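Side-chain contacts in gamma-glutamyltranspeptidase (Streptomyces lincolnensis, PDB 6J3A), which probably cleaves or transfers gamma-glutamyl-type amide bonds, as an LmbA-like member of the gamma-glutamyltranspeptidase family with the Ntn-hydrolase fold: residues G13-T18 / A28-G33; P62-L65 / E71-V74; L65-G70 / R120-K125; A114-L119 / E210-V215; Y133-A138 / A190-L195. All blocks are in the same frame, centred on the assembly; numbering follows the deposited sequence.

Contact 1: residues G13-T18 / A28-G33; sequences GMVSST and AVLEDG
Leu-30 of helix 20-31 lays one methyl, CD1, against Gly-13 and Val-15 of strand 13-17. This is a helix packed on a strand, in keeping with the layered helices and strands of the Ntn-hydrolase fold. Every touching residue is buried, and no hydrogen bond crosses the contact. Leu-30 gives up more surface than Gly-13 and Val-15 together. Its CG stands anti to the carbonyl carbon (chi1 -63°), and the extended second torsion carries CD1 out to the strand. There the methyl sits 4.0 Å from CA of Gly-13. A CB on Gly-13 would run into this methyl, so the bare backbone makes room for the leucine. Val-15 turns toward the helix too and brings CG2 to 4.3 Å from the same CD1. Leu-30 also touches Val-426 and Asp-428 of strand 424-428 and Ala-39 of helix 36-50. The next residue, Glu-31, forms a salt bridge with Arg-617 of the same chain and a hydrogen bond with Gln-24 of the second subunit. The helix ends at Glu-31 in a Schellman motif, with Gly-33 at positive phi as its C-prime residue and Gly-33 N bonded to Leu-30 O at 2.9 Å.

Contact 2: residues P62-L65 / E71-V74; sequences PILL and EVRV
Leu-65 and Arg-73 face each other as a hydrogen-bonded antiparallel pair, and here the contact is tight. Leu-65 N gives its hydrogen to Arg-73 O at 2.9 Å, almost straight at 174°. Arg-73 N returns the bond to Leu-65 O at 3.0 Å. The Leu-65 side chain then folds back over its partner. Its CG lies between the backbone N and the carbonyl carbon (chi1 47°), a crowded position that brings CD2 to 3.2 Å from Arg-73 O. The two side chains lie alongside each other, both leaving the same face of the hairpin, with Leu-65 CG 4.1 Å from Arg-73 CB. Cutting Leu-65 back to an alanine removes CG and both methyls, which would probably open a gap beside CB of Arg-73 and over its carbonyl. The strands 61-66 and 73-77 form a beta hairpin, and each has a further antiparallel neighbour, 433-436 and 256-265 respectively. On the other face of the hairpin, Leu-64 and Val-74 make a non-hydrogen-bonded pair. Leu-64 CD2 meets Val-74 CG2 at 3.6 Å, and the same methyl reaches Val-72 CG1 at 4.2 Å. Two CA-H...O contacts line the strands, Val-74 CA to Ile-63 O and Val-72 CA to Leu-65 O. The loose side lies toward the turn. Arg-73 bends at chi2 (74°), and its guanidinium leads away from strand 61-66. Glu-71 is exposed, its carboxylate turned away from the opposite strand.

Contact 3: residues L65-G70 / R120-K125; sequences LAPAGG and RDHGTK
The CD1 methyl of Leu-65 sits over one face of the His-122 imidazole in a CH-pi contact. It lies 3.6 Å from the ring centroid and only 17° off the ring normal. The methyl is displaced toward the rim, where NE2 of His-122 is its nearest atom at 3.4 Å. The leucine and histidine side chains meet at about a right angle. His-122 turns CG anti to its carbonyl carbon (chi1 -57°), and this directs the ring toward the strand. Pro-67 adds a looser touch, its CG approaching His-122 ND1 obliquely at 4.4 Å. The contact joins the sheet to its helical cover: Leu-65 lies near the end of strand 61-66, Pro-67 enters the turn of the hairpin, and His-122 lies in the last turn of helix 111-122. With an alanine here instead of His-122, the Leu-65 methyl would probably lose its aromatic cover, and a gap would open beside Pro-67. Tyr-37 of helix 36-50 touches both Leu-65 and Pro-67. The backbone of His-122 is held as well, its O accepting a hydrogen bond from ND2 of Asn-35. The polar side chains point elsewhere. Arg-120 and Asp-121 are neighbours in a salt bridge, with NE of Arg-120 2.9 Å from OD1 of Asp-121. The donor reaches that oxygen from above the carboxylate plane. The other oxygen of Asp-121 bonds to the hydroxyl of Tyr-257.

Contact 4: residues A114-L119 / E210-V215; sequences AWMLLL and EAAREV
Met-116 and Arg-213 mark the closest backbone approach of two antiparallel helices, with CA atoms 6.7 Å apart. The axes of the short segments 114-119 and 210-215 pass at 9.7 Å with 173° between their directions. The two side chains overlap along their length, running in opposite directions, and CB of Met-116 rests 3.6 Å from CG of Arg-213. Met-116 then bends at chi2 and chi3, and SD comes within 4.4 Å of Ala-212 CB. Leu-117 lies over one face of the Arg-213 guanidinium, its CD2 4.0 Å from NH1. The bend at chi3 of Arg-213 (72°) brings this flat group across to the leucine. The charged end is held by more than one carboxylate. NH1 of Arg-213 forms a salt bridge with OE2 of Glu-210 at 3.0 Å and a weak hydrogen bond to OE1, which lies in plane at the guanidinium edge. NE of Arg-213 pairs with Asp-113, just before the first segment. Arg-120 shares Glu-210, so one carboxylate serves two arginines whose NH1 atoms come close. Arg-213 is buried, and its charge is probably balanced by Asp-113 and Glu-210, while its aliphatic part and one face pack as an apolar group.

Contact 5: residues Y133-A138 / A190-L195; sequences YAVGYA and ATWKRL
Val-135 meets the second helix with both of its methyls. CG2 packs on CB of Trp-192 at 3.9 Å and lies at the edge of the indole, near its plane. CG1 reaches CE of Lys-193 at 4.0 Å. The valine has CG1 anti to its backbone N (chi1 174°), and this spreads the two methyls over two neighbouring residues of the opposite helix. No hydrogen bond joins the two segments. Lys-193 runs extended beyond CG, so its aliphatic chain passes beside Val-135 before its amino group forms a salt bridge with Glu-139, on the same helix as Val-135. The lysine is exposed, and the contact is open to solvent on that side. On the other side Trp-192 is buried. This is helix-to-helix packing between 127-140 and 186-200 in the helical part of the fold, with CA atoms of Val-135 and Trp-192 7.0 Å apart. In the next shell the indole sits edge-to-face with Phe-45 of helix 36-50 and touches Leu-131 and Pro-57. Ala-134 packs on the same Phe-45, which places the first helix against 36-50 as well, while farther round helix 127-140 the hydroxyl of Tyr-137 bonds to Arg-617 of the second subunit.

In the fold
Contacts 2 and 3 share Leu-65 and have centres about 10 Å apart. Contacts 3 and 4 both use helix 111-122 and meet in a salt bridge, Arg-120 NH1 to Glu-210 OE1 at 2.7 Å. Ile-63 CD1 of contact 2 also packs on Trp-115 CZ3 of contact 4 at 3.7 Å. Contact 4 continues into contact 5 through Ala-212 CB and Leu-195 CD2, 3.6 Å apart. Contact 1 joins contact 3 by a salt bridge between Asp-32 OD2 and Lys-125 NZ. It meets contact 5 where Val-29 CG2 lies on Tyr-133 CE2. Contacts 1 and 5 also reach the second subunit. Contacts 2 and 5 lie farthest apart, their centres about 27 Å from each other.

Contact 1: residues G13-T18 / A28-G33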
# COMPACT_ATOMS: atom_id res chain seq x y z
N GLY A 13 3.83 -12.99 -5.71
CA GLY A 13 4.70 -11.97 -6.28
C GLY A 13 4.71 -10.71 -5.46
O GLY A 13 3.77 -10.44 -4.72
N MET A 14 5.79 -9.93 -5.57
CA MET A 14 5.91 -8.66 -4.84
C MET A 14 6.58 -7.60 -5.70
O MET A 14 7.54 -7.89 -6.41
CB MET A 14 6.71 -8.84 -3.54
CG MET A 14 5.98 -9.60 -2.43
SD MET A 14 4.60 -8.70 -1.70
CE MET A 14 3.81 -10.04 -0.81
N VAL A 15 6.05 -6.37 -5.63
CA VAL A 15 6.61 -5.23 -6.34
C VAL A 15 6.75 -4.02 -5.40
O VAL A 15 5.87 -3.76 -4.59
CB VAL A 15 5.77 -4.84 -7.56
CG1 VAL A 15 6.41 -3.68 -8.30
CG2 VAL A 15 5.59 -6.03 -8.51
N SER A 16 7.85 -3.29 -5.52
CA SER A 16 8.03 -2.05 -4.80
C SER A 16 8.66 -0.98 -5.71
O SER A 16 9.80 -1.14 -6.16
CB SER A 16 8.90 -2.28 -3.57
OG SER A 16 8.87 -1.14 -2.74
N SER A 17 7.89 0.08 -5.96
CA SER A 17 8.28 1.22 -6.78
C SER A 17 8.27 2.51 -5.99
O SER A 17 7.84 2.56 -4.83
CB SER A 17 7.32 1.43 -7.96
OG SER A 17 7.57 0.49 -8.97
N THR A 18 8.74 3.55 -6.67
CA THR A 18 8.58 4.94 -6.24
C THR A 18 7.26 5.56 -6.70
O THR A 18 7.06 6.75 -6.50
CB THR A 18 9.75 5.82 -6.75
OG1 THR A 18 9.92 5.64 -8.17
CG2 THR A 18 11.04 5.47 -6.04
N ALA A 28 0.31 -6.39 -12.29
CA ALA A 28 -0.63 -6.87 -13.31
C ALA A 28 0.02 -7.88 -14.27
O ALA A 28 -0.61 -8.85 -14.67
CB ALA A 28 -1.22 -5.69 -14.08
N VAL A 29 1.28 -7.64 -14.62
CA VAL A 29 2.02 -8.54 -15.49
C VAL A 29 2.25 -9.88 -14.81
O VAL A 29 2.13 -10.93 -15.45
CB VAL A 29 3.34 -7.89 -15.95
CG1 VAL A 29 4.24 -8.89 -16.66
CG2 VAL A 29 3.02 -6.70 -16.85
N LEU A 30 2.57 -9.86 -13.52
CA LEU A 30 2.71 -11.10 -12.76
C LEU A 30 1.40 -11.88 -12.75
O LEU A 30 1.39 -13.06 -13.06
CB LEU A 30 3.20 -10.84 -11.35
CG LEU A 30 4.59 -10.21 -11.22
CD1 LEU A 30 4.98 -10.08 -9.75
CD2 LEU A 30 5.66 -11.00 -11.97
N GLU A 31 0.30 -11.18 -12.46
CA GLU A 31 -1.04 -11.77 -12.47
C GLU A 31 -1.44 -12.41 -13.81
O GLU A 31 -2.22 -13.35 -13.86
CB GLU A 31 -2.09 -10.71 -12.11
CG GLU A 31 -2.00 -10.15 -10.69
CD GLU A 31 -2.38 -11.15 -9.61
OE1 GLU A 31 -2.29 -10.77 -8.42
OE2 GLU A 31 -2.75 -12.31 -9.94
N ASP A 32 -0.87 -11.87 -14.89
CA ASP A 32 -1.10 -12.34 -16.24
C ASP A 32 -0.07 -13.42 -16.67
O ASP A 32 0.03 -13.76 -17.85
CB ASP A 32 -1.06 -11.10 -17.16
CG ASP A 32 -1.92 -11.24 -18.41
OD1 ASP A 32 -3.09 -11.66 -18.30
OD2 ASP A 32 -1.42 -10.88 -19.50
N GLY A 33 0.68 -13.96 -15.71
CA GLY A 33 1.57 -15.10 -15.94
C GLY A 33 2.99 -14.72 -16.33
O GLY A 33 3.79 -15.59 -16.65

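Contact 2: residues P62-L65 / E71-V74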
# COMPACT_ATOMS: atom_id res chain seq x y z
N PRO A 62 20.80 1.24 -14.56
CA PRO A 62 21.46 -0.01 -14.16
C PRO A 62 20.43 -1.02 -13.67
O PRO A 62 19.58 -0.68 -12.86
CB PRO A 62 22.37 0.39 -12.99
CG PRO A 62 22.24 1.87 -12.83
CD PRO A 62 21.02 2.31 -13.57
N ILE A 63 20.51 -2.26 -14.15
CA ILE A 63 19.62 -3.32 -13.68
C ILE A 63 20.43 -4.43 -13.03
O ILE A 63 21.37 -4.95 -13.63
CB ILE A 63 18.77 -3.90 -14.82
CG1 ILE A 63 18.08 -2.78 -15.62
CG2 ILE A 63 17.73 -4.87 -14.27
CD1 ILE A 63 17.52 -3.24 -16.95
N LEU A 64 20.07 -4.79 -11.80
CA LEU A 64 20.60 -5.96 -11.12
C LEU A 64 19.59 -7.08 -11.19
O LEU A 64 18.48 -6.93 -10.69
CB LEU A 64 20.87 -5.65 -9.65
CG LEU A 64 22.23 -5.05 -9.34
CD1 LEU A 64 22.22 -4.47 -7.94
CD2 LEU A 64 23.32 -6.10 -9.47
N LEU A 65 19.97 -8.20 -11.78
CA LEU A 65 19.08 -9.34 -11.88
C LEU A 65 19.66 -10.54 -11.11
O LEU A 65 20.88 -10.71 -11.03
CB LEU A 65 18.78 -9.70 -13.34
CG LEU A 65 19.91 -9.79 -14.38
CD1 LEU A 65 19.47 -10.69 -15.54
CD2 LEU A 65 20.34 -8.43 -14.92
N GLU A 71 23.36 -16.96 -11.45
CA GLU A 71 24.26 -15.91 -10.96
C GLU A 71 23.65 -14.51 -10.97
O GLU A 71 22.94 -14.13 -11.92
CB GLU A 71 25.53 -15.85 -11.82
CG GLU A 71 26.67 -16.78 -11.39
CD GLU A 71 27.82 -16.77 -12.40
OE1 GLU A 71 28.49 -17.82 -12.52
OE2 GLU A 71 28.05 -15.74 -13.08
N VAL A 72 23.96 -13.75 -9.92
CA VAL A 72 23.65 -12.33 -9.88
C VAL A 72 24.46 -11.60 -10.97
O VAL A 72 25.68 -11.72 -11.04
CB VAL A 72 23.90 -11.71 -8.48
CG1 VAL A 72 23.67 -10.20 -8.48
CG2 VAL A 72 22.97 -12.33 -7.47
N ARG A 73 23.75 -10.85 -11.79
CA ARG A 73 24.27 -10.33 -13.04
C ARG A 73 23.79 -8.88 -13.18
O ARG A 73 22.68 -8.55 -12.78
CB ARG A 73 23.75 -11.23 -14.17
CG ARG A 73 24.57 -11.26 -15.45
CD ARG A 73 25.86 -12.05 -15.32
NE ARG A 73 26.59 -12.00 -16.59
CZ ARG A 73 27.91 -11.86 -16.74
NH1 ARG A 73 28.74 -11.75 -15.69
NH2 ARG A 73 28.42 -11.82 -17.97
N VAL A 74 24.66 -8.02 -13.72
CA VAL A 74 24.36 -6.60 -13.97
C VAL A 74 24.10 -6.41 -15.46
O VAL A 74 24.84 -6.92 -16.29
CB VAL A 74 25.55 -5.69 -13.56
CG1 VAL A 74 25.36 -4.26 -14.05
CG2 VAL A 74 25.72 -5.67 -12.06

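Contact 3: residues L65-G70 / R120-K125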
# COMPACT_ATOMS: atom_id res chain seq x y z
N LEU A 65 19.97 -8.20 -11.78
CA LEU A 65 19.08 -9.34 -11.88
C LEU A 65 19.66 -10.54 -11.11
O LEU A 65 20.88 -10.71 -11.03
CB LEU A 65 18.78 -9.70 -13.34
CG LEU A 65 19.91 -9.79 -14.38
CD1 LEU A 65 19.47 -10.69 -15.54
CD2 LEU A 65 20.34 -8.43 -14.92
N ALA A 66 18.77 -11.33 -10.52
CA ALA A 66 19.14 -12.51 -9.77
C ALA A 66 18.13 -13.60 -10.11
O ALA A 66 17.22 -13.86 -9.32
CB ALA A 66 19.11 -12.22 -8.28
N PRO A 67 18.27 -14.23 -11.31
CA PRO A 67 17.37 -15.33 -11.72
C PRO A 67 17.39 -16.50 -10.72
O PRO A 67 18.43 -16.79 -10.15
CB PRO A 67 17.90 -15.76 -13.10
CG PRO A 67 18.89 -14.72 -13.51
CD PRO A 67 19.39 -14.07 -12.25
N ALA A 68 16.25 -17.14 -10.52
CA ALA A 68 16.07 -18.14 -9.46
C ALA A 68 17.29 -19.03 -9.25
O ALA A 68 17.90 -19.02 -8.17
CB ALA A 68 14.83 -18.98 -9.75
N GLY A 69 17.67 -19.76 -10.29
CA GLY A 69 18.77 -20.71 -10.19
C GLY A 69 20.16 -20.08 -10.12
O GLY A 69 20.94 -20.38 -9.21
N GLY A 70 20.46 -19.20 -11.07
CA GLY A 70 21.84 -18.81 -11.37
C GLY A 70 22.44 -17.57 -10.71
O GLY A 70 22.09 -17.19 -9.58
N ARG A 120 14.18 -9.51 -23.89
CA ARG A 120 14.56 -10.52 -24.88
C ARG A 120 15.19 -11.76 -24.26
O ARG A 120 14.86 -12.88 -24.65
CB ARG A 120 15.52 -9.91 -25.90
CG ARG A 120 15.81 -10.81 -27.10
CD ARG A 120 17.05 -10.37 -27.85
NE ARG A 120 18.25 -10.45 -27.00
CZ ARG A 120 19.50 -10.32 -27.43
NH1 ARG A 120 19.78 -10.10 -28.71
NH2 ARG A 120 20.50 -10.41 -26.55
N ASP A 121 16.10 -11.54 -23.32
CA ASP A 121 16.88 -12.62 -22.70
C ASP A 121 16.16 -13.30 -21.53
O ASP A 121 16.18 -14.53 -21.43
CB ASP A 121 18.25 -12.11 -22.23
CG ASP A 121 19.18 -11.76 -23.40
OD1 ASP A 121 18.82 -12.00 -24.57
OD2 ASP A 121 20.28 -11.25 -23.14
N HIS A 122 15.53 -12.51 -20.66
CA HIS A 122 14.95 -13.04 -19.40
C HIS A 122 13.42 -12.95 -19.26
O HIS A 122 12.87 -13.50 -18.31
CB HIS A 122 15.62 -12.34 -18.23
CG HIS A 122 17.10 -12.51 -18.22
ND1 HIS A 122 17.72 -13.59 -17.64
CD2 HIS A 122 18.09 -11.75 -18.77
CE1 HIS A 122 19.03 -13.49 -17.81
NE2 HIS A 122 19.28 -12.38 -18.49
N GLY A 123 12.76 -12.29 -20.19
CA GLY A 123 11.31 -12.19 -20.18
C GLY A 123 10.64 -13.28 -21.00
O GLY A 123 11.31 -14.03 -21.71
N THR A 124 9.32 -13.31 -20.90
CA THR A 124 8.45 -14.28 -21.60
C THR A 124 7.33 -13.65 -22.43
O THR A 124 6.72 -14.35 -23.26
CB THR A 124 7.80 -15.23 -20.59
OG1 THR A 124 6.94 -14.49 -19.71
CG2 THR A 124 8.86 -15.94 -19.77
N LYS A 125 7.06 -12.36 -22.22
CA LYS A 125 5.95 -11.66 -22.87
C LYS A 125 6.41 -10.80 -24.05
O LYS A 125 7.56 -10.36 -24.08
CB LYS A 125 5.21 -10.79 -21.86
CG LYS A 125 4.56 -11.59 -20.75
CD LYS A 125 3.48 -10.81 -20.00
CE LYS A 125 2.08 -11.20 -20.44
NZ LYS A 125 1.70 -12.55 -19.92

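Contact 4: residues A114-L119 / E210-V215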
# COMPACT_ATOMS: atom_id res chain seq x y z
N ALA A 114 18.56 -1.41 -22.85
CA ALA A 114 18.66 -2.22 -21.65
C ALA A 114 17.37 -2.98 -21.33
O ALA A 114 17.42 -4.17 -21.08
CB ALA A 114 19.07 -1.36 -20.47
N TRP A 115 16.24 -2.29 -21.36
CA TRP A 115 14.94 -2.93 -21.10
C TRP A 115 14.58 -3.92 -22.21
O TRP A 115 13.90 -4.92 -21.96
CB TRP A 115 13.82 -1.89 -20.95
CG TRP A 115 13.94 -1.04 -19.72
CD1 TRP A 115 14.05 0.33 -19.67
CD2 TRP A 115 13.95 -1.49 -18.36
NE1 TRP A 115 14.13 0.75 -18.36
CE2 TRP A 115 14.08 -0.34 -17.54
CE3 TRP A 115 13.86 -2.75 -17.75
CZ2 TRP A 115 14.11 -0.42 -16.15
CZ3 TRP A 115 13.90 -2.82 -16.37
CH2 TRP A 115 14.03 -1.67 -15.58
N MET A 116 15.01 -3.63 -23.44
CA MET A 116 14.79 -4.52 -24.56
C MET A 116 15.61 -5.78 -24.39
O MET A 116 15.13 -6.87 -24.67
CB MET A 116 15.15 -3.86 -25.90
CG MET A 116 14.18 -2.81 -26.41
SD MET A 116 12.44 -3.25 -26.31
CE MET A 116 12.02 -2.48 -24.74
N LEU A 117 16.85 -5.62 -23.93
CA LEU A 117 17.71 -6.78 -23.68
C LEU A 117 17.12 -7.66 -22.59
O LEU A 117 17.06 -8.88 -22.74
CB LEU A 117 19.13 -6.36 -23.27
CG LEU A 117 20.26 -6.51 -24.29
CD1 LEU A 117 21.59 -6.28 -23.59
CD2 LEU A 117 20.31 -7.86 -24.99
N LEU A 118 16.70 -7.03 -21.50
CA LEU A 118 16.07 -7.74 -20.40
C LEU A 118 14.87 -8.56 -20.88
O LEU A 118 14.80 -9.76 -20.65
CB LEU A 118 15.65 -6.77 -19.30
CG LEU A 118 15.30 -7.44 -17.96
CD1 LEU A 118 16.50 -8.08 -17.28
CD2 LEU A 118 14.67 -6.42 -17.03
N LEU A 119 13.96 -7.89 -21.57
CA LEU A 119 12.80 -8.55 -22.12
C LEU A 119 13.18 -9.72 -23.04
O LEU A 119 12.61 -10.79 -22.96
CB LEU A 119 11.92 -7.54 -22.88
CG LEU A 119 10.46 -7.93 -23.18
CD1 LEU A 119 9.69 -8.28 -21.91
CD2 LEU A 119 9.74 -6.81 -23.91
N GLU A 210 14.21 -7.32 -30.90
CA GLU A 210 15.44 -7.00 -31.63
C GLU A 210 15.21 -5.95 -32.73
O GLU A 210 16.03 -5.05 -32.91
CB GLU A 210 16.05 -8.28 -32.23
CG GLU A 210 17.51 -8.15 -32.63
CD GLU A 210 18.44 -7.92 -31.46
OE1 GLU A 210 18.31 -8.62 -30.43
OE2 GLU A 210 19.32 -7.04 -31.56
N ALA A 211 14.09 -6.07 -33.45
CA ALA A 211 13.68 -5.05 -34.43
C ALA A 211 13.40 -3.70 -33.77
O ALA A 211 13.76 -2.66 -34.32
CB ALA A 211 12.46 -5.51 -35.20
N ALA A 212 12.77 -3.73 -32.60
CA ALA A 212 12.54 -2.53 -31.79
C ALA A 212 13.84 -1.86 -31.33
O ALA A 212 13.91 -0.64 -31.23
CB ALA A 212 11.68 -2.86 -30.59
N ARG A 213 14.85 -2.67 -31.02
CA ARG A 213 16.16 -2.14 -30.66
C ARG A 213 16.74 -1.31 -31.80
O ARG A 213 17.31 -0.26 -31.57
CB ARG A 213 17.13 -3.26 -30.30
CG ARG A 213 16.72 -4.08 -29.09
CD ARG A 213 17.73 -5.19 -28.86
NE ARG A 213 18.99 -4.65 -28.35
CZ ARG A 213 20.14 -5.32 -28.31
NH1 ARG A 213 20.23 -6.56 -28.77
NH2 ARG A 213 21.22 -4.72 -27.82
N GLU A 214 16.54 -1.80 -33.03
CA GLU A 214 17.01 -1.12 -34.23
C GLU A 214 16.20 0.12 -34.61
O GLU A 214 16.75 1.05 -35.21
CB GLU A 214 17.06 -2.10 -35.40
CG GLU A 214 18.08 -3.21 -35.22
CD GLU A 214 19.51 -2.71 -35.03
OE1 GLU A 214 20.27 -3.37 -34.29
OE2 GLU A 214 19.88 -1.65 -35.62
N VAL A 215 14.91 0.12 -34.29
CA VAL A 215 14.08 1.31 -34.47
C VAL A 215 14.56 2.45 -33.56
O VAL A 215 14.63 3.60 -34.00
CB VAL A 215 12.60 0.99 -34.23
CG1 VAL A 215 11.75 2.26 -34.19
CG2 VAL A 215 12.09 0.08 -35.34

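Contact 5: residues Y133-A138 / A190-L195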
# COMPACT_ATOMS: atom_id res chain seq x y z
N TYR A 133 0.49 -0.77 -20.74
CA TYR A 133 0.14 -0.03 -19.53
C TYR A 133 0.54 1.43 -19.65
O TYR A 133 -0.29 2.31 -19.46
CB TYR A 133 0.81 -0.66 -18.30
CG TYR A 133 0.37 -2.08 -18.10
CD1 TYR A 133 -0.88 -2.38 -17.57
CD2 TYR A 133 1.18 -3.14 -18.50
CE1 TYR A 133 -1.31 -3.69 -17.40
CE2 TYR A 133 0.76 -4.46 -18.35
CZ TYR A 133 -0.48 -4.72 -17.80
OH TYR A 133 -0.90 -6.02 -17.63
N ALA A 134 1.80 1.66 -20.00
CA ALA A 134 2.34 3.02 -20.24
C ALA A 134 1.63 3.77 -21.36
O ALA A 134 1.34 4.96 -21.21
CB ALA A 134 3.83 2.94 -20.53
N VAL A 135 1.37 3.08 -22.47
CA VAL A 135 0.61 3.63 -23.60
C VAL A 135 -0.75 4.17 -23.16
O VAL A 135 -1.16 5.27 -23.53
CB VAL A 135 0.36 2.57 -24.71
CG1 VAL A 135 -0.56 3.11 -25.80
CG2 VAL A 135 1.67 2.12 -25.34
N GLY A 136 -1.47 3.35 -22.41
CA GLY A 136 -2.78 3.72 -21.85
C GLY A 136 -2.74 4.96 -20.98
O GLY A 136 -3.56 5.86 -21.14
N TYR A 137 -1.77 5.03 -20.07
CA TYR A 137 -1.63 6.21 -19.21
C TYR A 137 -1.11 7.42 -19.98
O TYR A 137 -1.38 8.56 -19.61
CB TYR A 137 -0.73 5.92 -18.01
CG TYR A 137 -1.36 4.95 -17.03
CD1 TYR A 137 -2.56 5.28 -16.38
CD2 TYR A 137 -0.78 3.71 -16.76
CE1 TYR A 137 -3.15 4.40 -15.49
CE2 TYR A 137 -1.38 2.83 -15.87
CZ TYR A 137 -2.56 3.18 -15.23
OH TYR A 137 -3.15 2.31 -14.35
N ALA A 138 -0.37 7.17 -21.05
CA ALA A 138 0.14 8.24 -21.89
C ALA A 138 -0.99 8.89 -22.68
O ALA A 138 -1.13 10.11 -22.64
CB ALA A 138 1.21 7.71 -22.82
N ALA A 190 1.77 7.93 -29.09
CA ALA A 190 1.91 7.69 -30.55
C ALA A 190 3.24 7.02 -30.93
O ALA A 190 3.30 6.16 -31.84
CB ALA A 190 1.74 8.99 -31.31
N THR A 191 4.30 7.41 -30.22
CA THR A 191 5.65 6.93 -30.45
C THR A 191 5.80 5.42 -30.17
O THR A 191 6.42 4.71 -30.97
CB THR A 191 6.67 7.72 -29.59
OG1 THR A 191 6.57 9.11 -29.90
CG2 THR A 191 8.12 7.25 -29.85
N TRP A 192 5.25 4.95 -29.05
CA TRP A 192 5.27 3.50 -28.76
C TRP A 192 4.34 2.74 -29.70
O TRP A 192 4.64 1.61 -30.10
CB TRP A 192 4.92 3.18 -27.30
CG TRP A 192 5.82 3.78 -26.24
CD1 TRP A 192 5.42 4.24 -25.01
CD2 TRP A 192 7.24 3.97 -26.29
NE1 TRP A 192 6.51 4.71 -24.31
CE2 TRP A 192 7.63 4.55 -25.07
CE3 TRP A 192 8.22 3.71 -27.26
CZ2 TRP A 192 8.95 4.89 -24.79
CZ3 TRP A 192 9.53 4.03 -26.98
CH2 TRP A 192 9.88 4.61 -25.75
N LYS A 193 3.22 3.34 -30.06
CA LYS A 193 2.30 2.70 -30.98
C LYS A 193 2.95 2.46 -32.33
O LYS A 193 2.85 1.37 -32.89
CB LYS A 193 1.03 3.53 -31.15
CG LYS A 193 0.04 3.37 -30.02
CD LYS A 193 -1.30 3.92 -30.45
CE LYS A 193 -2.28 4.07 -29.31
NZ LYS A 193 -3.37 4.98 -29.75
N ARG A 194 3.62 3.48 -32.85
CA ARG A 194 4.32 3.36 -34.11
C ARG A 194 5.42 2.29 -34.01
O ARG A 194 5.50 1.39 -34.85
CB ARG A 194 4.92 4.70 -34.54
CG ARG A 194 5.48 4.64 -35.96
CD ARG A 194 6.07 5.96 -36.43
NE ARG A 194 6.92 5.77 -37.61
CZ ARG A 194 7.57 6.75 -38.24
NH1 ARG A 194 7.48 8.01 -37.81
NH2 ARG A 194 8.32 6.46 -39.30
N LEU A 195 6.23 2.41 -32.97
CA LEU A 195 7.26 1.42 -32.64
C LEU A 195 6.69 0.02 -32.77
O LEU A 195 7.20 -0.79 -33.54
CB LEU A 195 7.79 1.65 -31.22
CG LEU A 195 9.09 0.95 -30.81
CD1 LEU A 195 9.64 1.57 -29.53
CD2 LEU A 195 8.91 -0.53 -30.58